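Local coordinates for 4-hydroxyphenylpyruvate dioxygenase (Pseudomonas putida, PDB 5HMQ), which converts 3-dehydroshikimate to protocatechuate with a divalent metal ion in its sugar phosphate isomerase-like domain, which is fused to a dioxygenase-like domain, at residues D167-I181 against R212-F225. Residues are numbered along the deposited sequence; the frame is centred on the assembly and turned at random.
Sequences DSFHTLSLKGDPSAI and RCFPGQGEMDMAGF. With MG (magnesium ion), chain K.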
loop_
_atom_site.group_PDB
_atom_site.type_symbol
_atom_site.label_atom_id
_atom_site.label_comp_id
_atom_site.label_asym_id
_atom_site.label_seq_id
_atom_site.Cartn_x
_atom_site.Cartn_y
_atom_site.Cartn_z
ATOM N N ASP C 167 7.603 25.227 -10.140
ATOM C CA ASP C 167 7.466 23.926 -9.496
ATOM C C ASP C 167 8.090 24.029 -8.113
ATOM O O ASP C 167 9.302 24.238 -7.994
ATOM C CB ASP C 167 8.145 22.832 -10.331
ATOM C CG ASP C 167 7.993 21.439 -9.737
ATOM O OD1 ASP C 167 8.242 21.253 -8.526
ATOM O OD2 ASP C 167 7.629 20.515 -10.496
ATOM N N SER C 168 7.265 23.872 -7.074
ATOM C CA SER C 168 7.733 24.124 -5.714
ATOM C C SER C 168 8.877 23.198 -5.321
ATOM O O SER C 168 9.773 23.611 -4.575
ATOM C CB SER C 168 6.578 23.990 -4.720
ATOM O OG SER C 168 6.057 22.674 -4.712
ATOM N N PHE C 169 8.886 21.957 -5.811
ATOM C CA PHE C 169 9.971 21.057 -5.439
ATOM C C PHE C 169 11.290 21.498 -6.059
ATOM O O PHE C 169 12.319 21.548 -5.378
ATOM C CB PHE C 169 9.661 19.613 -5.840
ATOM C CG PHE C 169 10.751 18.649 -5.454
ATOM C CD1 PHE C 169 11.859 18.462 -6.269
ATOM C CD2 PHE C 169 10.688 17.961 -4.254
ATOM C CE1 PHE C 169 12.872 17.606 -5.898
ATOM C CE2 PHE C 169 11.697 17.093 -3.884
ATOM C CZ PHE C 169 12.788 16.914 -4.709
ATOM N N HIS C 170 11.285 21.805 -7.359
ATOM C CA HIS C 170 12.528 22.169 -8.035
ATOM C C HIS C 170 13.157 23.410 -7.420
ATOM O O HIS C 170 14.386 23.547 -7.418
ATOM C CB HIS C 170 12.276 22.383 -9.529
ATOM C CG HIS C 170 11.972 21.123 -10.279
ATOM N ND1 HIS C 170 12.821 20.036 -10.286
ATOM C CD2 HIS C 170 10.914 20.777 -11.050
ATOM C CE1 HIS C 170 12.298 19.077 -11.029
ATOM N NE2 HIS C 170 11.141 19.501 -11.503
ATOM N N THR C 171 12.339 24.320 -6.892
ATOM C CA THR C 171 12.871 25.519 -6.256
ATOM C C THR C 171 13.325 25.239 -4.826
ATOM O O THR C 171 14.441 25.602 -4.441
ATOM C CB THR C 171 11.822 26.633 -6.279
ATOM O OG1 THR C 171 11.564 27.015 -7.635
ATOM C CG2 THR C 171 12.313 27.845 -5.496
ATOM N N LEU C 172 12.473 24.602 -4.023
ATOM C CA LEU C 172 12.774 24.426 -2.606
ATOM C C LEU C 172 13.761 23.294 -2.332
ATOM O O LEU C 172 14.415 23.310 -1.283
ATOM C CB LEU C 172 11.482 24.195 -1.819
ATOM C CG LEU C 172 10.494 25.366 -1.825
ATOM C CD1 LEU C 172 9.312 25.088 -0.908
ATOM C CD2 LEU C 172 11.193 26.657 -1.423
ATOM N N SER C 173 13.894 22.321 -3.241
ATOM C CA SER C 173 14.879 21.262 -3.031
ATOM C C SER C 173 16.302 21.797 -3.106
ATOM O O SER C 173 17.204 21.245 -2.468
ATOM C CB SER C 173 14.690 20.143 -4.055
ATOM O OG SER C 173 14.929 20.611 -5.372
ATOM N N LEU C 174 16.520 22.856 -3.878
ATOM C CA LEU C 174 17.797 23.547 -3.934
ATOM C C LEU C 174 17.896 24.668 -2.911
ATOM O O LEU C 174 18.832 25.472 -2.980
ATOM C CB LEU C 174 18.025 24.104 -5.340
ATOM C CG LEU C 174 17.960 23.094 -6.484
ATOM C CD1 LEU C 174 17.827 23.813 -7.812
ATOM C CD2 LEU C 174 19.204 22.227 -6.487
ATOM N N LYS C 175 16.950 24.738 -1.972
ATOM C CA LYS C 175 16.881 25.816 -0.982
ATOM C C LYS C 175 16.792 27.186 -1.645
ATOM O O LYS C 175 17.324 28.173 -1.131
ATOM C CB LYS C 175 18.062 25.765 -0.008
ATOM C CG LYS C 175 18.072 24.537 0.892
ATOM C CD LYS C 175 19.316 24.499 1.762
ATOM C CE LYS C 175 19.340 23.263 2.648
ATOM N NZ LYS C 175 18.242 23.274 3.657
ATOM N N GLY C 176 16.135 27.255 -2.799
ATOM C CA GLY C 176 15.987 28.523 -3.483
ATOM C C GLY C 176 15.073 29.470 -2.731
ATOM O O GLY C 176 14.168 29.060 -2.002
ATOM N N ASP C 177 15.318 30.768 -2.916
ATOM C CA ASP C 177 14.520 31.798 -2.267
ATOM C C ASP C 177 13.392 32.195 -3.209
ATOM O O ASP C 177 13.662 32.783 -4.268
ATOM C CB ASP C 177 15.386 33.006 -1.925
ATOM C CG ASP C 177 14.696 33.987 -0.986
ATOM O OD1 ASP C 177 13.451 33.962 -0.885
ATOM O OD2 ASP C 177 15.407 34.788 -0.344
ATOM N N PRO C 178 12.130 31.908 -2.878
ATOM C CA PRO C 178 11.023 32.241 -3.783
ATOM C C PRO C 178 10.636 33.711 -3.781
ATOM O O PRO C 178 9.701 34.084 -4.500
ATOM C CB PRO C 178 9.877 31.381 -3.234
ATOM C CG PRO C 178 10.158 31.315 -1.768
ATOM C CD PRO C 178 11.661 31.240 -1.651
ATOM N N SER C 179 11.324 34.549 -3.003
ATOM C CA SER C 179 10.872 35.922 -2.801
ATOM C C SER C 179 10.900 36.727 -4.096
ATOM O O SER C 179 10.004 37.541 -4.345
ATOM C CB SER C 179 11.731 36.600 -1.735
ATOM O OG SER C 179 11.179 37.847 -1.359
ATOM N N ALA C 180 11.912 36.510 -4.937
ATOM C CA ALA C 180 12.034 37.267 -6.179
ATOM C C ALA C 180 10.938 36.950 -7.190
ATOM O O ALA C 180 10.896 37.597 -8.243
ATOM C CB ALA C 180 13.402 37.022 -6.815
ATOM N N ILE C 181 10.065 35.978 -6.913
ATOM C CA ILE C 181 8.955 35.708 -7.825
ATOM C C ILE C 181 8.033 36.914 -7.947
ATOM O O ILE C 181 7.466 37.161 -9.020
ATOM C CB ILE C 181 8.186 34.449 -7.368
ATOM C CG1 ILE C 181 9.057 33.202 -7.522
ATOM C CG2 ILE C 181 6.905 34.270 -8.166
ATOM C CD1 ILE C 181 8.480 31.969 -6.859
ATOM N N ARG C 212 8.271 12.953 -3.654
ATOM C CA ARG C 212 7.279 14.015 -3.743
ATOM C C ARG C 212 5.978 13.559 -3.091
ATOM O O ARG C 212 5.594 12.391 -3.188
ATOM C CB ARG C 212 7.030 14.405 -5.198
ATOM C CG ARG C 212 8.033 15.385 -5.772
ATOM C CD ARG C 212 7.655 15.761 -7.193
ATOM N NE ARG C 212 8.699 16.533 -7.860
ATOM C CZ ARG C 212 8.466 17.570 -8.659
ATOM N NH1 ARG C 212 7.223 17.971 -8.887
ATOM N NH2 ARG C 212 9.480 18.210 -9.227
ATOM N N CYS C 213 5.309 14.482 -2.404
ATOM C CA CYS C 213 4.016 14.202 -1.792
ATOM C C CYS C 213 3.185 15.479 -1.818
ATOM O O CYS C 213 3.648 16.536 -2.257
ATOM C CB CYS C 213 4.180 13.652 -0.369
ATOM S SG CYS C 213 5.258 14.636 0.698
ATOM N N PHE C 214 1.950 15.381 -1.333
ATOM C CA PHE C 214 1.036 16.510 -1.401
ATOM C C PHE C 214 1.390 17.567 -0.357
ATOM O O PHE C 214 1.962 17.248 0.689
ATOM C CB PHE C 214 -0.402 16.043 -1.202
ATOM C CG PHE C 214 -0.923 15.193 -2.323
ATOM C CD1 PHE C 214 -0.666 15.533 -3.642
ATOM C CD2 PHE C 214 -1.682 14.065 -2.062
ATOM C CE1 PHE C 214 -1.147 14.756 -4.682
ATOM C CE2 PHE C 214 -2.168 13.284 -3.096
ATOM C CZ PHE C 214 -1.900 13.630 -4.408
ATOM N N PRO C 215 1.085 18.835 -0.640
ATOM C CA PRO C 215 1.366 19.913 0.319
ATOM C C PRO C 215 0.843 19.601 1.711
ATOM O O PRO C 215 -0.325 19.252 1.895
ATOM C CB PRO C 215 0.648 21.120 -0.294
ATOM C CG PRO C 215 0.633 20.844 -1.753
ATOM C CD PRO C 215 0.548 19.349 -1.912
ATOM N N GLY C 216 1.727 19.715 2.699
ATOM C CA GLY C 216 1.408 19.402 4.069
ATOM C C GLY C 216 1.882 18.038 4.522
ATOM O O GLY C 216 1.999 17.809 5.732
ATOM N N GLN C 217 2.162 17.131 3.587
ATOM C CA GLN C 217 2.650 15.801 3.918
ATOM C C GLN C 217 4.167 15.738 4.027
ATOM O O GLN C 217 4.696 14.735 4.519
ATOM C CB GLN C 217 2.161 14.790 2.874
ATOM C CG GLN C 217 0.644 14.685 2.795
ATOM C CD GLN C 217 0.173 13.768 1.682
ATOM O OE1 GLN C 217 0.854 13.597 0.672
ATOM N NE2 GLN C 217 -1.002 13.177 1.860
ATOM N N GLY C 218 4.876 16.770 3.579
ATOM C CA GLY C 218 6.318 16.812 3.721
ATOM C C GLY C 218 6.719 17.915 4.677
ATOM O O GLY C 218 5.945 18.266 5.571
ATOM N N GLU C 219 7.917 18.475 4.508
ATOM C CA GLU C 219 8.392 19.515 5.414
ATOM C C GLU C 219 8.869 20.755 4.665
ATOM O O GLU C 219 9.607 21.567 5.231
ATOM C CB GLU C 219 9.490 18.979 6.337
ATOM C CG GLU C 219 10.378 17.934 5.708
ATOM C CD GLU C 219 11.079 17.068 6.737
ATOM O OE1 GLU C 219 10.807 17.230 7.945
ATOM O OE2 GLU C 219 11.903 16.220 6.337
HETATM N N MSE C 220 8.462 20.920 3.411
HETATM C CA MSE C 220 8.770 22.134 2.665
HETATM C C MSE C 220 7.732 23.215 2.950
HETATM O O MSE C 220 6.598 22.915 3.323
HETATM C CB MSE C 220 8.840 21.846 1.165
HETATM C CG MSE C 220 10.065 21.053 0.749
HETATM SE SE MSE C 220 10.035 20.541 -1.132
HETATM C CE MSE C 220 11.887 19.956 -1.308
ATOM N N ASP C 221 8.130 24.473 2.773
ATOM C CA ASP C 221 7.275 25.618 3.084
ATOM C C ASP C 221 6.465 25.959 1.839
ATOM O O ASP C 221 6.843 26.813 1.033
ATOM C CB ASP C 221 8.117 26.794 3.561
ATOM C CG ASP C 221 7.275 27.976 4.005
ATOM O OD1 ASP C 221 6.064 27.796 4.238
ATOM O OD2 ASP C 221 7.831 29.088 4.124
HETATM N N MSE C 222 5.332 25.281 1.687
HETATM C CA MSE C 222 4.454 25.451 0.532
HETATM C C MSE C 222 3.856 26.852 0.469
HETATM O O MSE C 222 3.857 27.497 -0.581
HETATM C CB MSE C 222 3.331 24.420 0.582
HETATM C CG MSE C 222 3.832 22.991 0.624
HETATM SE SE MSE C 222 4.144 22.263 -1.139
HETATM C CE MSE C 222 6.042 22.374 -1.298
ATOM N N ALA C 223 3.329 27.310 1.608
ATOM C CA ALA C 223 2.706 28.629 1.656
ATOM C C ALA C 223 3.720 29.726 1.361
ATOM O O ALA C 223 3.390 30.728 0.717
ATOM C CB ALA C 223 2.052 28.853 3.019
ATOM N N GLY C 224 4.964 29.546 1.810
ATOM C CA GLY C 224 6.007 30.507 1.507
ATOM C C GLY C 224 6.417 30.524 0.050
ATOM O O GLY C 224 7.083 31.467 -0.386
ATOM N N PHE C 225 6.042 29.495 -0.707
ATOM C CA PHE C 225 6.298 29.449 -2.140
ATOM C C PHE C 225 5.139 30.034 -2.937
ATOM O O PHE C 225 5.360 30.747 -3.921
ATOM C CB PHE C 225 6.564 28.004 -2.576
ATOM C CG PHE C 225 6.935 27.862 -4.025
ATOM C CD1 PHE C 225 8.239 28.067 -4.444
ATOM C CD2 PHE C 225 5.982 27.503 -4.967
ATOM C CE1 PHE C 225 8.583 27.931 -5.775
ATOM C CE2 PHE C 225 6.322 27.364 -6.300
ATOM C CZ PHE C 225 7.625 27.578 -6.704
HETATM MG MG MG K . 7.326 19.909 -12.483
HETATM O O HOH W 1 8.879 18.687 -12.584
HETATM O O HOH W 2 6.857 19.289 -14.356
#
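Arg212 reaches Asp167 end-on, NH1 and NH2 both bonding to the single oxygen OD2. NH1 sits 3.0 Å from Asp167 OD2 on its syn lone pair, whereas NH2 comes from above the carboxylate plane; the carboxylate and guanidinium planes stand 76° apart. That same OD2 binds the magnesium ion at 2.1 Å, so metal and arginine share one oxygen. Asp167 OD1, at salt-bridge distance from Arg212 NH2, also caps helix 168-172 through weak bonds from the backbone N of Phe169 and His170. Phe169 CB covers one face of the guanidinium, while Arg212 NH2 lies over one face of the His170 ring; His170 NE2 is 2.6 Å from a metal-bound water. All this happens at the C-terminal end of strand 162-167 in the TIM barrel, where catalytic metal sites of this fold lie; Glu136, Gln193 and Glu241 complete the site. Farther from the metal the packing is dense and apolar. With CG anti to its backbone N (chi1 -176°), Phe225 lays its ring against the start of helix 168-172, and Ser168 CA rests over the ring face, 3.6 Å from the centroid. Thr171 CB meets Phe225 CE1 at 3.5 Å. Met220, a selenomethionine, extended beyond CG, runs past Leu172 and sets CE 3.8 Å from Phe169 CD2, while its SE makes an oblique Met-aromatic contact with that ring. Toward solvent the contact thins out: partly exposed Pro178 touches Gly224 O through CG at 3.4 Å, and exposed Asp221, which caps helix 222-231 and pairs with Arg273, offers Leu172 CD1 little beyond its backbone O.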